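Local structure of HTLV-2 integrase catalytic core domain (Human T-cell leukemia virus 2, 6QBW) at residues H8-D13 with L65-D70; Y24-W29 with V37-K42; L139-V144 with T151-H156. The protein probably splices viral DNA into the host genome as part of the viral integrase, of which this chain is the catalytic core domain with its RNase H-like fold. All coordinates share one frame; numbering follows the deposited sequence.

Interactions 1 and 2 belong to one mixed sheet, whose strands run in the order 37-42, 22-31, 9-19, 66-68, 90-92. Interaction 1 pairs 9-19 with 66-68, and interaction 2 pairs 22-31 with 37-42. Along the chain interaction 2 is nested inside the loop that interaction 1 closes. Their centres are about 14 Å apart, and Asp13 O probably bonds to Val28 N where strands 9-19 and 22-31 meet. Interaction 3 comes later and joins helix 128-142 to helix 152-156. Its centre lies about 18 Å from that of interaction 2, which it touches through Asn140 and Val37. The sheet carries the metal site; interaction 3, about 19 Å from interaction 1 between centres, reaches a second subunit.

Interaction 1. Residues H8-D13 with L65-D70; sequences HIWQGD and LHINTD. With CA (calcium ion), chain B.
Two carboxylates share one calcium ion: Asp13 OD1 and Asp70 OD2 lie 2.9 Å apart, and the metal bridges them. Calcium is 2.6 Å from Asp13 OD1 and also 2.6 Å from Asp70 OD2. The side chains cross at about a right angle, with carboxylate planes 84° apart, and each gives one oxygen to calcium. Asp70 CG sits between its backbone N and carbonyl carbon (chi1 59°), which swings the carboxylate to the metal. Val14 O and three waters complete the site. Asn109 holds Asp13 OD2, and Gly72 N holds Asp70 OD1. An aspartate on the first strand and one just past the end of the neighbouring strand are as in the RNase H-like integrase core, where acidic residues bind the catalytic metals.

Behind the site the strands run parallel, with four backbone bonds. Trp10 N to His66 O is 2.9 Å and nearly straight at 173°. On one face Ile9 CG2 meets Asn68 OD1 at 3.5 Å. On the other, Trp10 CB touches Ile67 CG2 at 4.0 Å. The pair lies mid-sheet: strand 22-31 flanks 9-19, strand 90-92 flanks 66-68, and helix 47-61 packs on the face of Trp10 and Ile67.

Interaction 2. Residues Y24-W29 with V37-K42; sequences YCLHVW and VSVSCK
Cys25 and Lys42 bond to each other twice through their backbones, with Cys25 N to Lys42 O at 2.8 Å. His27 with Ser40 and Trp29 with Ser38 repeat the pattern, for six bonds in all. Trp29 N to Ser38 O is the straightest, at 176°. Leu26-Cys41 and Val28-Val39 are the non-hydrogen-bonded pairs between them. There, alpha hydrogens face carbonyl oxygens, as from Val39 CA to His27 O at 3.4 Å. Ser40 OG bonds to Gln56 OE1 of helix 47-61.

This is the antiparallel hairpin of the RNase H-like core. Strand 37-42 is outermost within this chain, and strand 22-31 joins it to strand 9-19, which bears Asp13.

The two faces are packed differently. On the face of Cys25, His27 and Trp29, Lys42 CG stands anti to its carbonyl carbon (chi1 -58°). This sets Lys42 CG against the His27 ring, 3.5 Å from His27 ND1, and the chain then bends at chi2. The two side chains cross at about a right angle. Helix 47-61 lies over this face and meets His27 through Thr50 and Ala53.

On the opposite face, Cys41 SG is anti to its backbone N (chi1 -156°) and reaches the base of Tyr24. Cys41 SG is 3.5 Å from Tyr24 CB and lies obliquely to the Tyr24 ring. Leu26 CD2 is 3.9 Å from Cys41 SG. Val28 and Val39 lie side by side and point the same way, with Val28 CG2 to Val39 CG2 at 4.1 Å. Helix 104-122 packs here on Leu26, Val28 and Val39, while Leu128 and Ile132 of helix 128-142 touch Cys41.

Interaction 3. Residues L139-V144 with T151-H156; sequences LNQLNV and TRWQIH
Trp153 meets the end of helix 128-142 along much of its length. Its CB starts 3.4 Å from Asn140 O, the same oxygen that accepts the Trp153 backbone N-H at 2.9 Å. CG comes next, under Gln141 CG, which makes a CH-pi contact over the five-membered ring. CD1 and NE1 continue along the Gln141 side chain. The Gln141 amide stacks over this ring face, offset toward the rim, with planes 21° apart. On the six-membered ring, Trp153 CE3 touches Asn140 CB at 3.6 Å, and CZ3 reaches on to the Asn140 amide.

The extended Arg152 chain passes across Asn140 at about a right angle, and Arg152 CD lies 3.5 Å from Leu139 O. Leu139 CG is anti to its backbone N (chi1 -172°), which brings the branch beside Arg152. Leu139 CD1 then lies over one guanidinium face, 3.7 Å from Arg152 CZ. A water in the guanidinium plane accepts from Arg152 N at 2.7 Å and also lies close to Leu139 O and Asn143 O.

Thr151 begins the short helix as its N-cap. Thr151 OG1 accepts from Gln154 N, and Gln154 OE1 answers Thr151 N at 2.8 Å, making a capping box. Gln154 OE1 also accepts from Thr151 OG1, the two donors coming from opposite faces of the amide plane. Thr151 CG2 fits against the carbonyls of Asn143 and Gln141.

Lys63 of a second subunit bonds to Leu142 O. The loop after helix 128-142 leads to the short helix 152-156, which packs against that helix's C-terminal end. Helix 47-61 meets Trp153, helix 104-122 packs on Leu139, and Asn140 ND2 bonds to Val37 O of strand 37-42.

Interaction 1. Residues H8-D13 with L65-D70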
loop_
_atom_site.group_PDB
_atom_site.type_symbol
_atom_site.label_atom_id
_atom_site.label_comp_id
_atom_site.label_asym_id
_atom_site.label_seq_id
_atom_site.Cartn_x
_atom_site.Cartn_y
_atom_site.Cartn_z
ATOM N N HIS A 8 -8.417 -19.146 -5.473
ATOM C CA HIS A 8 -8.513 -20.597 -5.617
ATOM C C HIS A 8 -7.288 -21.077 -6.396
ATOM O O HIS A 8 -6.510 -21.887 -5.899
ATOM C CB HIS A 8 -9.826 -20.998 -6.315
ATOM C CG HIS A 8 -10.001 -22.478 -6.496
ATOM N ND1 HIS A 8 -10.875 -23.016 -7.416
ATOM C CD2 HIS A 8 -9.406 -23.532 -5.887
ATOM C CE1 HIS A 8 -10.822 -24.335 -7.358
ATOM N NE2 HIS A 8 -9.933 -24.675 -6.441
ATOM N N ILE A 9 -7.110 -20.550 -7.605
ATOM C CA ILE A 9 -5.997 -20.936 -8.470
ATOM C C ILE A 9 -5.338 -19.710 -9.090
ATOM O O ILE A 9 -6.002 -18.915 -9.751
ATOM C CB ILE A 9 -6.469 -21.838 -9.624
ATOM C CG1 ILE A 9 -7.128 -23.113 -9.092
ATOM C CG2 ILE A 9 -5.302 -22.189 -10.540
ATOM C CD1 ILE A 9 -7.971 -23.822 -10.131
ATOM N N TRP A 10 -4.032 -19.569 -8.876
ATOM C CA TRP A 10 -3.234 -18.543 -9.540
ATOM C C TRP A 10 -2.365 -19.190 -10.604
ATOM O O TRP A 10 -2.115 -20.399 -10.568
ATOM C CB TRP A 10 -2.293 -17.855 -8.555
ATOM C CG TRP A 10 -2.911 -16.916 -7.580
ATOM C CD1 TRP A 10 -4.236 -16.700 -7.356
ATOM C CD2 TRP A 10 -2.206 -16.086 -6.660
ATOM N NE1 TRP A 10 -4.399 -15.768 -6.362
ATOM C CE2 TRP A 10 -3.164 -15.378 -5.916
ATOM C CE3 TRP A 10 -0.849 -15.867 -6.397
ATOM C CZ2 TRP A 10 -2.812 -14.464 -4.921
ATOM C CZ3 TRP A 10 -0.498 -14.953 -5.407
ATOM C CH2 TRP A 10 -1.476 -14.265 -4.684
ATOM N N GLN A 11 -1.899 -18.368 -11.538
ATOM C CA GLN A 11 -0.825 -18.744 -12.439
ATOM C C GLN A 11 0.332 -17.774 -12.247
ATOM O O GLN A 11 0.126 -16.594 -11.953
ATOM C CB GLN A 11 -1.300 -18.719 -13.881
ATOM C CG GLN A 11 -2.223 -19.869 -14.226
ATOM C CD GLN A 11 -2.739 -19.799 -15.649
ATOM O OE1 GLN A 11 -2.276 -18.987 -16.450
ATOM N NE2 GLN A 11 -3.707 -20.652 -15.969
ATOM N N GLY A 12 1.548 -18.284 -12.405
ATOM C CA GLY A 12 2.756 -17.493 -12.208
ATOM C C GLY A 12 3.774 -17.746 -13.298
ATOM O O GLY A 12 3.904 -18.868 -13.786
ATOM N N ASP A 13 4.487 -16.696 -13.682
ATOM C CA ASP A 13 5.533 -16.802 -14.691
ATOM C C ASP A 13 6.643 -15.795 -14.423
ATOM O O ASP A 13 6.417 -14.759 -13.806
ATOM C CB ASP A 13 4.938 -16.566 -16.082
ATOM C CG ASP A 13 5.937 -16.822 -17.208
ATOM O OD1 ASP A 13 6.753 -17.773 -17.119
ATOM O OD2 ASP A 13 5.894 -16.067 -18.199
ATOM N N LEU A 65 -4.612 -20.930 -2.769
ATOM C CA LEU A 65 -4.585 -22.359 -2.479
ATOM C C LEU A 65 -3.691 -23.090 -3.486
ATOM O O LEU A 65 -2.787 -23.822 -3.094
ATOM C CB LEU A 65 -6.006 -22.934 -2.494
ATOM C CG LEU A 65 -6.137 -24.445 -2.268
ATOM C CD1 LEU A 65 -5.462 -24.878 -0.970
ATOM C CD2 LEU A 65 -7.602 -24.867 -2.289
ATOM N N HIS A 66 -3.955 -22.886 -4.777
ATOM C CA HIS A 66 -3.173 -23.503 -5.859
ATOM C C HIS A 66 -2.395 -22.453 -6.654
ATOM O O HIS A 66 -2.867 -21.330 -6.844
ATOM C CB HIS A 66 -4.084 -24.249 -6.838
ATOM C CG HIS A 66 -4.786 -25.430 -6.248
ATOM N ND1 HIS A 66 -4.182 -26.660 -6.107
ATOM C CD2 HIS A 66 -6.054 -25.579 -5.792
ATOM C CE1 HIS A 66 -5.043 -27.511 -5.574
ATOM N NE2 HIS A 66 -6.184 -26.880 -5.370
ATOM N N ILE A 67 -1.209 -22.836 -7.128
ATOM C CA ILE A 67 -0.447 -22.038 -8.084
ATOM C C ILE A 67 0.061 -22.933 -9.215
ATOM O O ILE A 67 0.505 -24.051 -8.972
ATOM C CB ILE A 67 0.736 -21.300 -7.422
ATOM C CG1 ILE A 67 1.638 -22.261 -6.648
ATOM C CG2 ILE A 67 0.229 -20.220 -6.483
ATOM C CD1 ILE A 67 3.010 -21.691 -6.350
ATOM N N ASN A 68 -0.024 -22.443 -10.449
ATOM C CA ASN A 68 0.491 -23.172 -11.611
ATOM C C ASN A 68 1.590 -22.366 -12.300
ATOM O O ASN A 68 1.406 -21.191 -12.608
ATOM C CB ASN A 68 -0.638 -23.483 -12.600
ATOM C CG ASN A 68 -1.681 -24.424 -12.023
ATOM O OD1 ASN A 68 -2.880 -24.160 -12.099
ATOM N ND2 ASN A 68 -1.231 -25.524 -11.442
ATOM N N THR A 69 2.736 -22.999 -12.530
ATOM C CA THR A 69 3.862 -22.340 -13.184
ATOM C C THR A 69 4.461 -23.239 -14.257
ATOM O O THR A 69 4.055 -24.385 -14.419
ATOM C CB THR A 69 4.974 -21.976 -12.179
ATOM O OG1 THR A 69 5.624 -23.170 -11.719
ATOM C CG2 THR A 69 4.407 -21.201 -10.991
ATOM N N ASP A 70 5.423 -22.694 -14.997
ATOM C CA ASP A 70 6.213 -23.484 -15.930
ATOM C C ASP A 70 7.360 -24.152 -15.162
ATOM O O ASP A 70 7.445 -24.026 -13.935
ATOM C CB ASP A 70 6.708 -22.620 -17.111
ATOM C CG ASP A 70 7.568 -21.430 -16.685
ATOM O OD1 ASP A 70 8.068 -21.396 -15.545
ATOM O OD2 ASP A 70 7.755 -20.514 -17.509
HETATM CA CA CA B . 9.096 -18.412 -18.103
HETATM O O HOH W 1 4.790 -19.803 -15.967
HETATM O O HOH W 2 7.390 -17.921 -19.898
HETATM O O HOH W 3 9.264 -18.951 -15.725
HETATM O O HOH W 4 11.230 -17.654 -18.575
#

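Interaction 2. Residues Y24-W29 with V37-K42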
loop_
_atom_site.group_PDB
_atom_site.type_symbol
_atom_site.label_atom_id
_atom_site.label_comp_id
_atom_site.label_asym_id
_atom_site.label_seq_id
_atom_site.Cartn_x
_atom_site.Cartn_y
_atom_site.Cartn_z
ATOM N N TYR A 24 15.369 -7.218 -17.516
ATOM C CA TYR A 24 14.819 -7.453 -16.194
ATOM C C TYR A 24 14.034 -8.752 -16.195
ATOM O O TYR A 24 13.676 -9.270 -17.247
ATOM C CB TYR A 24 13.919 -6.289 -15.775
ATOM C CG TYR A 24 14.689 -5.005 -15.586
ATOM C CD1 TYR A 24 15.261 -4.692 -14.357
ATOM C CD2 TYR A 24 14.871 -4.116 -16.640
ATOM C CE1 TYR A 24 15.984 -3.526 -14.177
ATOM C CE2 TYR A 24 15.589 -2.943 -16.469
ATOM C CZ TYR A 24 16.142 -2.655 -15.234
ATOM O OH TYR A 24 16.855 -1.497 -15.053
ATOM N N CYS A 25 13.795 -9.285 -15.005
ATOM C CA CYS A 25 12.951 -10.457 -14.841
ATOM C C CYS A 25 11.643 -9.988 -14.236
ATOM O O CYS A 25 11.604 -9.540 -13.089
ATOM C CB CYS A 25 13.624 -11.499 -13.949
ATOM S SG CYS A 25 15.020 -12.346 -14.731
ATOM N N LEU A 26 10.584 -10.048 -15.036
ATOM C CA LEU A 26 9.245 -9.741 -14.564
ATOM C C LEU A 26 8.629 -10.992 -13.975
ATOM O O LEU A 26 8.277 -11.914 -14.699
ATOM C CB LEU A 26 8.362 -9.226 -15.705
ATOM C CG LEU A 26 8.716 -7.871 -16.314
ATOM C CD1 LEU A 26 7.566 -7.408 -17.193
ATOM C CD2 LEU A 26 9.028 -6.828 -15.247
ATOM N N HIS A 27 8.526 -11.029 -12.655
ATOM C CA HIS A 27 7.763 -12.065 -11.979
ATOM C C HIS A 27 6.303 -11.641 -12.074
ATOM O O HIS A 27 5.965 -10.508 -11.718
ATOM C CB HIS A 27 8.207 -12.194 -10.518
ATOM C CG HIS A 27 9.573 -12.782 -10.348
ATOM N ND1 HIS A 27 10.720 -12.138 -10.761
ATOM C CD2 HIS A 27 9.978 -13.953 -9.801
ATOM C CE1 HIS A 27 11.771 -12.890 -10.480
ATOM N NE2 HIS A 27 11.348 -13.996 -9.897
ATOM N N VAL A 28 5.445 -12.527 -12.577
ATOM C CA VAL A 28 4.033 -12.188 -12.797
ATOM C C VAL A 28 3.095 -13.206 -12.156
ATOM O O VAL A 28 3.202 -14.399 -12.406
ATOM C CB VAL A 28 3.702 -12.071 -14.298
ATOM C CG1 VAL A 28 2.225 -11.746 -14.501
ATOM C CG2 VAL A 28 4.575 -11.004 -14.933
ATOM N N TRP A 29 2.171 -12.710 -11.336
ATOM C CA TRP A 29 1.199 -13.551 -10.667
ATOM C C TRP A 29 -0.196 -13.041 -10.975
ATOM O O TRP A 29 -0.530 -11.911 -10.623
ATOM C CB TRP A 29 1.449 -13.541 -9.160
ATOM C CG TRP A 29 2.770 -14.131 -8.799
ATOM C CD1 TRP A 29 3.932 -13.457 -8.546
ATOM C CD2 TRP A 29 3.078 -15.522 -8.676
ATOM N NE1 TRP A 29 4.943 -14.345 -8.260
ATOM C CE2 TRP A 29 4.444 -15.620 -8.332
ATOM C CE3 TRP A 29 2.330 -16.695 -8.818
ATOM C CZ2 TRP A 29 5.078 -16.847 -8.131
ATOM C CZ3 TRP A 29 2.960 -17.915 -8.621
ATOM C CH2 TRP A 29 4.322 -17.981 -8.281
ATOM N N VAL A 37 -3.798 -8.988 -10.946
ATOM C CA VAL A 37 -2.389 -9.209 -11.248
ATOM C C VAL A 37 -1.467 -8.533 -10.241
ATOM O O VAL A 37 -1.738 -7.424 -9.792
ATOM C CB VAL A 37 -2.053 -8.650 -12.642
ATOM C CG1 VAL A 37 -0.564 -8.755 -12.926
ATOM C CG2 VAL A 37 -2.842 -9.385 -13.710
ATOM N N SER A 38 -0.379 -9.221 -9.901
ATOM C CA SER A 38 0.783 -8.610 -9.258
ATOM C C SER A 38 2.001 -8.800 -10.160
ATOM O O SER A 38 2.182 -9.870 -10.749
ATOM C CB SER A 38 1.045 -9.244 -7.893
ATOM O OG SER A 38 2.177 -8.661 -7.268
ATOM N N VAL A 39 2.828 -7.760 -10.266
ATOM C CA VAL A 39 4.062 -7.795 -11.071
ATOM C C VAL A 39 5.211 -7.197 -10.267
ATOM O O VAL A 39 5.060 -6.135 -9.665
ATOM C CB VAL A 39 3.913 -7.001 -12.399
ATOM C CG1 VAL A 39 5.234 -6.931 -13.152
ATOM C CG2 VAL A 39 2.844 -7.625 -13.279
ATOM N N SER A 40 6.351 -7.880 -10.265
ATOM C CA SER A 40 7.560 -7.369 -9.629
ATOM C C SER A 40 8.700 -7.370 -10.630
ATOM O O SER A 40 8.930 -8.366 -11.314
ATOM C CB SER A 40 7.949 -8.232 -8.427
ATOM O OG SER A 40 6.857 -8.426 -7.544
ATOM N N CYS A 41 9.415 -6.253 -10.713
ATOM C CA CYS A 41 10.610 -6.169 -11.540
ATOM C C CYS A 41 11.813 -6.601 -10.712
ATOM O O CYS A 41 12.020 -6.089 -9.614
ATOM C CB CYS A 41 10.814 -4.745 -12.032
ATOM S SG CYS A 41 11.802 -4.640 -13.538
ATOM N N LYS A 42 12.597 -7.541 -11.232
ATOM C CA LYS A 42 13.763 -8.062 -10.515
ATOM C C LYS A 42 14.994 -8.117 -11.421
ATOM O O LYS A 42 14.885 -8.387 -12.616
ATOM C CB LYS A 42 13.474 -9.464 -9.973
ATOM C CG LYS A 42 12.277 -9.557 -9.048
ATOM C CD LYS A 42 12.547 -8.874 -7.722
ATOM C CE LYS A 42 11.382 -9.074 -6.771
ATOM N NZ LYS A 42 11.551 -8.303 -5.512
#

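Interaction 3. Residues L139-V144 with T151-H156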
loop_
_atom_site.group_PDB
_atom_site.type_symbol
_atom_site.label_atom_id
_atom_site.label_comp_id
_atom_site.label_asym_id
_atom_site.label_seq_id
_atom_site.Cartn_x
_atom_site.Cartn_y
_atom_site.Cartn_z
ATOM N N LEU A 139 -4.223 -1.746 -15.173
ATOM C CA LEU A 139 -4.746 -3.064 -15.467
ATOM C C LEU A 139 -5.750 -3.504 -14.410
ATOM O O LEU A 139 -6.872 -3.885 -14.736
ATOM C CB LEU A 139 -3.602 -4.075 -15.564
ATOM C CG LEU A 139 -3.963 -5.478 -16.047
ATOM C CD1 LEU A 139 -4.790 -5.393 -17.317
ATOM C CD2 LEU A 139 -2.703 -6.295 -16.271
ATOM N N ASN A 140 -5.353 -3.437 -13.145
ATOM C CA ASN A 140 -6.197 -3.949 -12.067
ATOM C C ASN A 140 -7.436 -3.100 -11.791
ATOM O O ASN A 140 -8.526 -3.645 -11.593
ATOM C CB ASN A 140 -5.386 -4.113 -10.779
ATOM C CG ASN A 140 -4.438 -5.293 -10.830
ATOM O OD1 ASN A 140 -4.776 -6.348 -11.364
ATOM N ND2 ASN A 140 -3.246 -5.127 -10.260
ATOM N N GLN A 141 -7.271 -1.777 -11.786
ATOM C CA GLN A 141 -8.292 -0.873 -11.241
ATOM C C GLN A 141 -8.891 0.118 -12.240
ATOM O O GLN A 141 -9.893 0.769 -11.939
ATOM C CB GLN A 141 -7.712 -0.131 -10.039
ATOM C CG GLN A 141 -6.824 -1.045 -9.213
ATOM C CD GLN A 141 -6.477 -0.502 -7.852
ATOM O OE1 GLN A 141 -7.348 -0.026 -7.116
ATOM N NE2 GLN A 141 -5.192 -0.596 -7.489
ATOM N N LEU A 142 -8.308 0.223 -13.427
ATOM C CA LEU A 142 -8.820 1.151 -14.420
ATOM C C LEU A 142 -9.543 0.439 -15.557
ATOM O O LEU A 142 -10.606 0.892 -15.992
ATOM C CB LEU A 142 -7.684 2.012 -14.954
ATOM C CG LEU A 142 -8.087 3.354 -15.544
ATOM C CD1 LEU A 142 -8.913 4.184 -14.572
ATOM C CD2 LEU A 142 -6.828 4.096 -15.952
ATOM N N ASN A 143 -8.974 -0.665 -16.039
ATOM C CA ASN A 143 -9.614 -1.458 -17.090
ATOM C C ASN A 143 -10.909 -2.077 -16.583
ATOM O O ASN A 143 -10.910 -2.803 -15.596
ATOM C CB ASN A 143 -8.687 -2.570 -17.593
ATOM C CG ASN A 143 -7.518 -2.040 -18.399
ATOM O OD1 ASN A 143 -7.154 -0.870 -18.297
ATOM N ND2 ASN A 143 -6.918 -2.906 -19.203
ATOM N N VAL A 144 -12.007 -1.771 -17.263
ATOM C CA VAL A 144 -13.304 -2.358 -16.946
ATOM C C VAL A 144 -13.468 -3.631 -17.770
ATOM O O VAL A 144 -13.486 -3.592 -18.996
ATOM C CB VAL A 144 -14.462 -1.374 -17.224
ATOM C CG1 VAL A 144 -15.803 -2.099 -17.247
ATOM C CG2 VAL A 144 -14.470 -0.259 -16.185
ATOM N N THR A 151 -13.984 -4.006 -12.625
ATOM C CA THR A 151 -12.553 -4.108 -12.861
ATOM C C THR A 151 -12.042 -5.396 -12.228
ATOM O O THR A 151 -12.750 -6.027 -11.447
ATOM C CB THR A 151 -11.806 -2.928 -12.225
ATOM O OG1 THR A 151 -12.008 -2.942 -10.804
ATOM C CG2 THR A 151 -12.290 -1.600 -12.795
ATOM N N ARG A 152 -10.814 -5.785 -12.544
ATOM C CA ARG A 152 -10.216 -6.968 -11.926
ATOM C C ARG A 152 -10.154 -6.843 -10.405
ATOM O O ARG A 152 -10.409 -7.809 -9.677
ATOM C CB ARG A 152 -8.803 -7.186 -12.442
ATOM C CG ARG A 152 -8.714 -7.668 -13.873
ATOM C CD ARG A 152 -7.331 -7.373 -14.435
ATOM N NE ARG A 152 -7.073 -8.102 -15.675
ATOM C CZ ARG A 152 -7.597 -7.795 -16.856
ATOM N NH1 ARG A 152 -8.431 -6.760 -16.984
ATOM N NH2 ARG A 152 -7.287 -8.534 -17.919
ATOM N N TRP A 153 -9.800 -5.650 -9.936
ATOM C CA TRP A 153 -9.672 -5.385 -8.503
ATOM C C TRP A 153 -11.016 -5.550 -7.778
ATOM O O TRP A 153 -11.080 -6.145 -6.702
ATOM C CB TRP A 153 -9.105 -3.979 -8.274
ATOM C CG TRP A 153 -8.245 -3.869 -7.072
ATOM C CD1 TRP A 153 -8.463 -3.091 -5.981
ATOM C CD2 TRP A 153 -7.014 -4.560 -6.835
ATOM N NE1 TRP A 153 -7.445 -3.251 -5.076
ATOM C CE2 TRP A 153 -6.543 -4.149 -5.576
ATOM C CE3 TRP A 153 -6.266 -5.489 -7.568
ATOM C CZ2 TRP A 153 -5.361 -4.634 -5.024
ATOM C CZ3 TRP A 153 -5.087 -5.970 -7.024
ATOM C CH2 TRP A 153 -4.646 -5.539 -5.761
ATOM N N GLN A 154 -12.082 -5.028 -8.378
ATOM C CA GLN A 154 -13.420 -5.178 -7.821
ATOM C C GLN A 154 -13.816 -6.648 -7.686
ATOM O O GLN A 154 -14.289 -7.073 -6.635
ATOM C CB GLN A 154 -14.446 -4.433 -8.680
ATOM C CG GLN A 154 -14.396 -2.923 -8.515
ATOM C CD GLN A 154 -15.233 -2.188 -9.543
ATOM O OE1 GLN A 154 -14.948 -2.232 -10.737
ATOM N NE2 GLN A 154 -16.261 -1.494 -9.080
ATOM N N ILE A 155 -13.606 -7.417 -8.750
ATOM C CA ILE A 155 -14.004 -8.825 -8.790
ATOM C C ILE A 155 -13.223 -9.655 -7.783
ATOM O O ILE A 155 -13.738 -10.639 -7.254
ATOM C CB ILE A 155 -13.838 -9.411 -10.213
ATOM C CG1 ILE A 155 -14.936 -8.863 -11.132
ATOM C CG2 ILE A 155 -13.904 -10.933 -10.206
ATOM C CD1 ILE A 155 -14.684 -9.096 -12.607
ATOM N N HIS A 156 -11.985 -9.250 -7.520
ATOM C CA HIS A 156 -11.115 -9.965 -6.590
ATOM C C HIS A 156 -11.498 -9.743 -5.122
ATOM O O HIS A 156 -11.397 -10.671 -4.321
ATOM C CB HIS A 156 -9.644 -9.568 -6.820
ATOM C CG HIS A 156 -8.661 -10.555 -6.269
ATOM N ND1 HIS A 156 -8.328 -11.720 -6.928
ATOM C CD2 HIS A 156 -7.952 -10.559 -5.117
ATOM C CE1 HIS A 156 -7.455 -12.398 -6.205
ATOM N NE2 HIS A 156 -7.209 -11.714 -5.101
HETATM O O HOH W 5 -9.401 -4.527 -14.509
#